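Putative phosphohistidine phosphatase SixA (Agrobacterium tumefaciens, PDB 2RFL) probably removes phosphate from phosphohistidine, as a SixA-like member of the histidine phosphatase superfamily, which also includes phosphoglycerate mutases. Local coordinates at residues Ile86-Tyr90 against Asn91-Glu95; Ala121-Glu124 against Ala125-Glu129; Glu129-Leu132 against His133-Leu136. One frame throughout, in Å; residues are numbered along the deposited sequence.

Interaction 1 of 3, residues Ile86-Tyr90 against Asn91-Glu95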
loop_
_atom_site.group_PDB
_atom_site.type_symbol
_atom_site.label_atom_id
_atom_site.label_comp_id
_atom_site.label_asym_id
_atom_site.label_seq_id
_atom_site.Cartn_x
_atom_site.Cartn_y
_atom_site.Cartn_z
ATOM N N ILE A 86 -3.173 -3.852 12.203
ATOM C CA ILE A 86 -2.031 -4.550 12.687
ATOM C C ILE A 86 -1.076 -3.486 13.157
ATOM O O ILE A 86 -0.413 -2.845 12.329
ATOM C CB ILE A 86 -1.405 -5.345 11.519
ATOM C CG1 ILE A 86 -2.439 -6.346 10.946
ATOM C CG2 ILE A 86 -0.040 -5.982 11.923
ATOM C CD1 ILE A 86 -1.920 -7.294 9.961
ATOM N N ASP A 87 -1.024 -3.291 14.479
ATOM C CA ASP A 87 -0.175 -2.274 15.116
ATOM C C ASP A 87 1.295 -2.416 14.687
ATOM O O ASP A 87 1.983 -1.418 14.461
ATOM C CB ASP A 87 -0.264 -2.345 16.660
ATOM C CG ASP A 87 -1.502 -1.614 17.263
ATOM O OD1 ASP A 87 -1.750 -0.411 17.037
ATOM O OD2 ASP A 87 -2.211 -2.261 18.050
ATOM N N GLU A 88 1.740 -3.663 14.536
ATOM C CA GLU A 88 3.122 -3.996 14.172
ATOM C C GLU A 88 3.540 -3.615 12.721
ATOM O O GLU A 88 4.681 -3.838 12.301
ATOM C CB GLU A 88 3.354 -5.478 14.450
ATOM C CG GLU A 88 4.782 -5.837 14.826
ATOM C CD GLU A 88 5.083 -5.641 16.292
ATOM O OE1 GLU A 88 4.361 -4.860 16.953
ATOM O OE2 GLU A 88 6.047 -6.260 16.794
HETATM N N MSE A 89 2.599 -3.042 11.977
HETATM C CA MSE A 89 2.905 -2.441 10.685
HETATM C C MSE A 89 3.391 -1.005 10.847
HETATM O O MSE A 89 3.938 -0.416 9.914
HETATM C CB MSE A 89 1.676 -2.480 9.773
HETATM C CG MSE A 89 1.522 -3.777 8.996
HETATM SE SE MSE A 89 0.071 -3.705 7.694
HETATM C CE MSE A 89 1.076 -3.051 6.156
ATOM N N TYR A 90 3.190 -0.448 12.037
ATOM C CA TYR A 90 3.771 0.843 12.387
ATOM C C TYR A 90 5.082 0.670 13.145
ATOM O O TYR A 90 5.153 -0.080 14.120
ATOM C CB TYR A 90 2.786 1.665 13.219
ATOM C CG TYR A 90 3.357 2.965 13.737
ATOM C CD1 TYR A 90 3.497 4.066 12.903
ATOM C CD2 TYR A 90 3.757 3.092 15.061
ATOM C CE1 TYR A 90 4.020 5.257 13.372
ATOM C CE2 TYR A 90 4.280 4.278 15.539
ATOM C CZ TYR A 90 4.409 5.357 14.691
ATOM O OH TYR A 90 4.930 6.540 15.163
ATOM N N ASN A 91 6.118 1.368 12.693
ATOM C CA ASN A 91 7.466 1.159 13.207
ATOM C C ASN A 91 7.847 -0.318 13.240
ATOM O O ASN A 91 8.134 -0.870 14.302
ATOM C CB ASN A 91 7.610 1.771 14.601
ATOM C CG ASN A 91 8.957 2.434 14.812
ATOM O OD1 ASN A 91 9.207 3.530 14.310
ATOM N ND2 ASN A 91 9.834 1.770 15.556
ATOM N N ALA A 92 7.848 -0.950 12.071
ATOM C CA ALA A 92 8.018 -2.395 11.983
ATOM C C ALA A 92 9.441 -2.807 12.344
ATOM O O ALA A 92 10.398 -2.095 12.044
ATOM C CB ALA A 92 7.659 -2.887 10.589
ATOM N N ARG A 93 9.566 -3.953 13.015
ATOM C CA ARG A 93 10.853 -4.591 13.221
ATOM C C ARG A 93 11.498 -5.139 11.977
ATOM O O ARG A 93 12.674 -5.370 11.937
ATOM C CB ARG A 93 10.935 -5.534 14.436
ATOM C CG ARG A 93 9.692 -6.168 14.989
ATOM C CD ARG A 93 9.768 -6.498 16.522
ATOM N NE ARG A 93 11.041 -7.053 17.054
ATOM C CZ ARG A 93 11.280 -7.421 18.324
ATOM N NH1 ARG A 93 10.337 -7.315 19.249
ATOM N NH2 ARG A 93 12.461 -7.901 18.675
ATOM N N SER A 94 10.704 -5.291 10.936
ATOM C CA SER A 94 11.155 -5.978 9.748
ATOM C C SER A 94 11.535 -4.972 8.688
ATOM O O SER A 94 11.072 -3.836 8.715
ATOM C CB SER A 94 10.065 -6.930 9.253
ATOM O OG SER A 94 8.786 -6.421 9.587
ATOM N N GLU A 95 12.404 -5.376 7.769
ATOM C CA GLU A 95 12.744 -4.491 6.686
ATOM C C GLU A 95 11.628 -4.476 5.648
ATOM O O GLU A 95 11.519 -3.526 4.859
ATOM C CB GLU A 95 14.095 -4.850 6.059
ATOM C CG GLU A 95 14.250 -6.339 5.761
ATOM C CD GLU A 95 15.643 -6.716 5.342
ATOM O OE1 GLU A 95 16.154 -6.010 4.444
ATOM O OE2 GLU A 95 16.200 -7.714 5.900
#
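The hydrogen bond from Tyr90 N to Asp87 O, 2.9 Å long, closes the short 3-10 segment 87-89 and delivers Tyr90 to the corner where it meets Asn91. A companion bond from Met89 N to Ile86 O winds the preceding step, so the turn is held by its own backbone, while its meeting with residues 91-95 rests on van der Waals contact. With CG anti to the backbone N (chi1 174°), the ring of Tyr90 starts beside its own carbonyl carbon, and one face comes under Asn91 CB; Tyr90 CD2 is 4.1 Å from that Asn91 CB. The Asn91 amide is turned well out of parallel with the ring, the two planes lying 48° apart. Asn91 itself has positive phi, in the left-handed helical region, and there the chain changes direction.

Ala92 CB lies 3.6 Å from Glu88 O. The carboxylate of Glu88, brought round by a bend at chi2, approaches the aliphatic part of Arg93: Glu88 OE2 is 3.7 Å from Arg93 CD but 5.1 Å from Arg93 NH1. The opposite charges may attract weakly at that separation, yet the carboxylate does not engage the guanidinium directly.

The polar end of Tyr90 is directed to Asp28, whose OD2 is hydrogen-bonded to the phenolic OH, and its ring meets Phe29 edge-to-face and also contacts the His115 ring, the planes at about 60°. This is a loop after parallel strand 82-85 in the alpha/beta fold of the histidine phosphatases, carrying an aromatic residue to a histidine just past strand 109-114, a location consistent with the C-terminal ends of the parallel strands, where the active site of this superfamily lies.

Interaction 2 of 3, residues Ala121-Glu124 against Ala125-Glu129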
loop_
_atom_site.group_PDB
_atom_site.type_symbol
_atom_site.label_atom_id
_atom_site.label_comp_id
_atom_site.label_asym_id
_atom_site.label_seq_id
_atom_site.Cartn_x
_atom_site.Cartn_y
_atom_site.Cartn_z
ATOM N N ALA A 121 10.983 -0.852 0.656
ATOM C CA ALA A 121 11.783 -2.089 0.740
ATOM C C ALA A 121 11.064 -3.352 0.240
ATOM O O ALA A 121 11.646 -4.190 -0.432
ATOM C CB ALA A 121 12.303 -2.290 2.129
ATOM N N THR A 122 9.788 -3.454 0.550
ATOM C CA THR A 122 8.935 -4.498 0.045
ATOM C C THR A 122 8.829 -4.555 -1.472
ATOM O O THR A 122 8.907 -5.636 -2.068
ATOM C CB THR A 122 7.551 -4.362 0.672
ATOM O OG1 THR A 122 7.725 -4.078 2.073
ATOM C CG2 THR A 122 6.768 -5.643 0.485
ATOM N N LEU A 123 8.643 -3.408 -2.109
ATOM C CA LEU A 123 8.583 -3.396 -3.577
ATOM C C LEU A 123 9.926 -3.787 -4.128
ATOM O O LEU A 123 9.998 -4.594 -5.056
ATOM C CB LEU A 123 8.159 -2.016 -4.093
ATOM C CG LEU A 123 8.023 -1.751 -5.591
ATOM C CD1 LEU A 123 7.058 -2.766 -6.210
ATOM C CD2 LEU A 123 7.568 -0.303 -5.855
ATOM N N GLU A 124 10.992 -3.236 -3.532
ATOM C CA GLU A 124 12.353 -3.528 -3.948
ATOM C C GLU A 124 12.576 -5.052 -3.904
ATOM O O GLU A 124 13.022 -5.643 -4.882
ATOM C CB GLU A 124 13.410 -2.738 -3.116
ATOM C CG GLU A 124 14.843 -2.802 -3.688
ATOM C CD GLU A 124 15.994 -2.418 -2.713
ATOM O OE1 GLU A 124 15.772 -2.187 -1.493
ATOM O OE2 GLU A 124 17.153 -2.361 -3.196
ATOM N N ALA A 125 12.222 -5.668 -2.771
ATOM C CA ALA A 125 12.342 -7.125 -2.550
ATOM C C ALA A 125 11.748 -7.943 -3.661
ATOM O O ALA A 125 12.260 -9.003 -3.973
ATOM C CB ALA A 125 11.682 -7.512 -1.241
HETATM N N MSE A 126 10.676 -7.420 -4.259
HETATM C CA MSE A 126 9.865 -8.103 -5.264
HETATM C C MSE A 126 10.286 -7.835 -6.723
HETATM O O MSE A 126 10.214 -8.723 -7.534
HETATM C CB MSE A 126 8.382 -7.755 -5.081
HETATM C CG MSE A 126 7.763 -8.008 -3.714
HETATM SE SE MSE A 126 5.925 -7.192 -3.519
HETATM C CE MSE A 126 5.619 -7.807 -1.724
ATOM N N ILE A 127 10.672 -6.605 -7.061
ATOM C CA ILE A 127 11.004 -6.227 -8.448
ATOM C C ILE A 127 12.477 -5.811 -8.646
ATOM O O ILE A 127 12.946 -5.665 -9.783
ATOM C CB ILE A 127 10.057 -5.123 -9.041
ATOM C CG1 ILE A 127 10.317 -3.763 -8.377
ATOM C CG2 ILE A 127 8.542 -5.513 -8.966
ATOM C CD1 ILE A 127 9.782 -2.607 -9.190
ATOM N N GLY A 128 13.214 -5.683 -7.551
ATOM C CA GLY A 128 14.649 -5.430 -7.607
ATOM C C GLY A 128 14.945 -3.953 -7.599
ATOM O O GLY A 128 14.105 -3.153 -7.970
ATOM N N GLU A 129 16.147 -3.583 -7.167
ATOM C CA GLU A 129 16.568 -2.171 -7.181
ATOM C C GLU A 129 16.585 -1.482 -8.582
ATOM O O GLU A 129 16.133 -0.350 -8.708
ATOM C CB GLU A 129 17.890 -1.990 -6.458
ATOM C CG GLU A 129 19.000 -2.874 -6.950
ATOM C CD GLU A 129 20.367 -2.276 -6.680
ATOM O OE1 GLU A 129 20.997 -2.677 -5.681
ATOM O OE2 GLU A 129 20.804 -1.398 -7.462
#
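Leu123 O takes two backbone donors from the following turn, and the pair marks the last turn of helix 118-127. Ile127 N comes nearly along the C=O axis at 2.9 Å from Leu123 O, an ordinary i+4 helical bond. Met126 N reaches the same Leu123 O at 3.0 Å from well above the carbonyl plane, 63° out of it, and therefore not on a lone pair. That amide is shared, since it also makes a weak bond to Thr122 O. Two residues earlier the pattern is plain: Ala125 N lies 2.8 Å from Ala121 O with an N-H...O angle of 163°. The last acceptor of the series, Glu124 O, receives Gly128 N at 2.7 Å.

Gly128, the first residue to leave helical angles after helix 118-127, also sits at the N-cap position of helix 129-135, forming a one-residue joint between two consecutive helices. Its phi is positive, and at its backbone angles a CB would press against the preceding carbonyl oxygen, which explains glycine here.

The hydroxyl of Thr122 is satisfied outside this turn: OG1 is hydrogen-bonded to Thr118 O and Tyr97 N. Its other branch, CG2, runs alongside the extended chain of Met126, a selenomethionine, and meets it closely, with Thr122 CG2 3.3 Å from Met126 CE. On the side facing strand 145-149, Leu123 CD1 packs across Ile127 CG1 at 4.0 Å, and both side chains touch Leu148.

Across the joint, the carboxylate of Glu124 comes alongside Glu129, with Glu124 OE2 resting near Glu129 CB. Glu124 OE2 and Glu129 OE1 are 4.6 Å apart, the two carboxylate planes 51° apart, a proximity of like charges that might raise the proton affinity of either group.

Interaction 3 of 3, residues Glu129-Leu132 against His133-Leu136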
loop_
_atom_site.group_PDB
_atom_site.type_symbol
_atom_site.label_atom_id
_atom_site.label_comp_id
_atom_site.label_asym_id
_atom_site.label_seq_id
_atom_site.Cartn_x
_atom_site.Cartn_y
_atom_site.Cartn_z
ATOM N N GLU A 129 16.147 -3.583 -7.167
ATOM C CA GLU A 129 16.568 -2.171 -7.181
ATOM C C GLU A 129 16.585 -1.482 -8.582
ATOM O O GLU A 129 16.133 -0.350 -8.708
ATOM C CB GLU A 129 17.890 -1.990 -6.458
ATOM C CG GLU A 129 19.000 -2.874 -6.950
ATOM C CD GLU A 129 20.367 -2.276 -6.680
ATOM O OE1 GLU A 129 20.997 -2.677 -5.681
ATOM O OE2 GLU A 129 20.804 -1.398 -7.462
ATOM N N ASP A 130 17.060 -2.178 -9.620
ATOM C CA ASP A 130 17.139 -1.600 -10.965
ATOM C C ASP A 130 15.788 -1.147 -11.510
ATOM O O ASP A 130 15.677 -0.067 -12.104
ATOM C CB ASP A 130 17.797 -2.562 -11.955
ATOM C CG ASP A 130 19.228 -2.883 -11.595
ATOM O OD1 ASP A 130 19.985 -1.941 -11.327
ATOM O OD2 ASP A 130 19.593 -4.078 -11.574
ATOM N N LEU A 131 14.775 -1.987 -11.320
ATOM C CA LEU A 131 13.433 -1.657 -11.774
ATOM C C LEU A 131 12.744 -0.648 -10.899
ATOM O O LEU A 131 12.152 0.300 -11.408
ATOM C CB LEU A 131 12.587 -2.898 -11.988
ATOM C CG LEU A 131 12.885 -3.247 -13.421
ATOM C CD1 LEU A 131 12.255 -4.571 -13.751
ATOM C CD2 LEU A 131 12.360 -2.044 -14.285
ATOM N N LEU A 132 12.849 -0.841 -9.589
ATOM C CA LEU A 132 12.495 0.196 -8.643
ATOM C C LEU A 132 12.974 1.569 -9.123
ATOM O O LEU A 132 12.149 2.448 -9.326
ATOM C CB LEU A 132 13.064 -0.106 -7.246
ATOM C CG LEU A 132 12.403 0.450 -5.966
ATOM C CD1 LEU A 132 12.014 1.924 -6.065
ATOM C CD2 LEU A 132 11.231 -0.403 -5.618
ATOM N N HIS A 133 14.289 1.731 -9.308
ATOM C CA HIS A 133 14.891 2.965 -9.854
ATOM C C HIS A 133 14.238 3.512 -11.142
ATOM O O HIS A 133 13.864 4.683 -11.194
ATOM C CB HIS A 133 16.392 2.774 -10.076
ATOM C CG HIS A 133 17.258 3.653 -9.224
ATOM N ND1 HIS A 133 17.304 3.558 -7.849
ATOM C CD2 HIS A 133 18.141 4.627 -9.559
ATOM C CE1 HIS A 133 18.159 4.449 -7.375
ATOM N NE2 HIS A 133 18.685 5.106 -8.392
ATOM N N ALA A 134 14.104 2.658 -12.163
ATOM C CA ALA A 134 13.482 3.000 -13.450
ATOM C C ALA A 134 12.021 3.432 -13.324
ATOM O O ALA A 134 11.511 4.188 -14.150
ATOM C CB ALA A 134 13.591 1.841 -14.405
ATOM N N ALA A 135 11.346 2.938 -12.291
ATOM C CA ALA A 135 9.941 3.230 -12.089
ATOM C C ALA A 135 9.806 4.477 -11.229
ATOM O O ALA A 135 8.984 5.363 -11.493
ATOM C CB ALA A 135 9.246 2.048 -11.450
ATOM N N LEU A 136 10.640 4.546 -10.203
ATOM C CA LEU A 136 10.606 5.634 -9.245
ATOM C C LEU A 136 11.996 6.235 -9.085
ATOM O O LEU A 136 12.801 5.714 -8.315
ATOM C CB LEU A 136 10.088 5.121 -7.911
ATOM C CG LEU A 136 8.774 4.350 -7.958
ATOM C CD1 LEU A 136 8.573 3.636 -6.622
ATOM C CD2 LEU A 136 7.586 5.232 -8.262
#
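Different first torsions on Leu132 and Leu136 bring their side chains together one turn apart. Leu132 carries CG anti to the backbone N (chi1 -154°), whereas Leu136 has CG anti to its carbonyl carbon (chi1 -52°). The two chains thus converge at an oblique angle, and Leu132 CD1 meets Leu136 CD1 at 3.9 Å. This is an i to i+4 apolar pair at the C-terminal end of helix 129-135, Leu136 being the first residue beyond it; Leu132 and Leu136 both touch Leu123 of helix 118-127.

Four i to i+4 backbone bonds hold the helix from Glu129 to Leu136. The straightest is that from His133 N to Glu129 O, 2.8 Å long with an N-H...O angle of 175°, and Ala134 N follows with its bond to Asp130 O. Ala135 N divides its hydrogen between two carbonyls, bonding to Leu131 O at 2.9 Å and weakly to Leu132 O at 3.1 Å. Leu132 O is consequently approached twice, its stronger donor being Leu136 N at 2.7 Å. At Leu136 the chain leaves helical angles, so that bond fastens the final turn to the residue that departs from it.

On the outer side, His133 sends its imidazole away from the helix, and its CB lies 3.4 Å from Glu129 O, the carbonyl already used by its own amide. Glu129 and His133 are one turn apart, but their polar ends do not meet: Glu129 OE2 remains 6.1 Å from His133 ND1, so any electrostatic influence on the imidazole is likely to be modest. Towards solvent a smaller apolar pair spans three residues, where the CD2 branch of Leu131 approaches the methyl CB of Ala134 at 4.1 Å.

From the N terminus, interaction 1 comes first, turning the chain in the loop between strand 82-85 and helix 98-102. After strand 109-114, interaction 2 forms the final turns of helix 118-127, and interaction 3 follows at once in helix 129-135, with Glu129 belonging to both. The three lie in series; none nests within or crosses another. Interactions 1 and 2 touch where Glu95 O meets Ala121 CB, tying the loop to the start of segment 121-124, although their centres are 17 Å apart. Interactions 2 and 3, with centres 9 Å apart, pack more intimately: Leu132 CD2 lies against Leu123 CG, and Ile127 CD1 against the backbone of Leu132, so the two consecutive helices rest against each other.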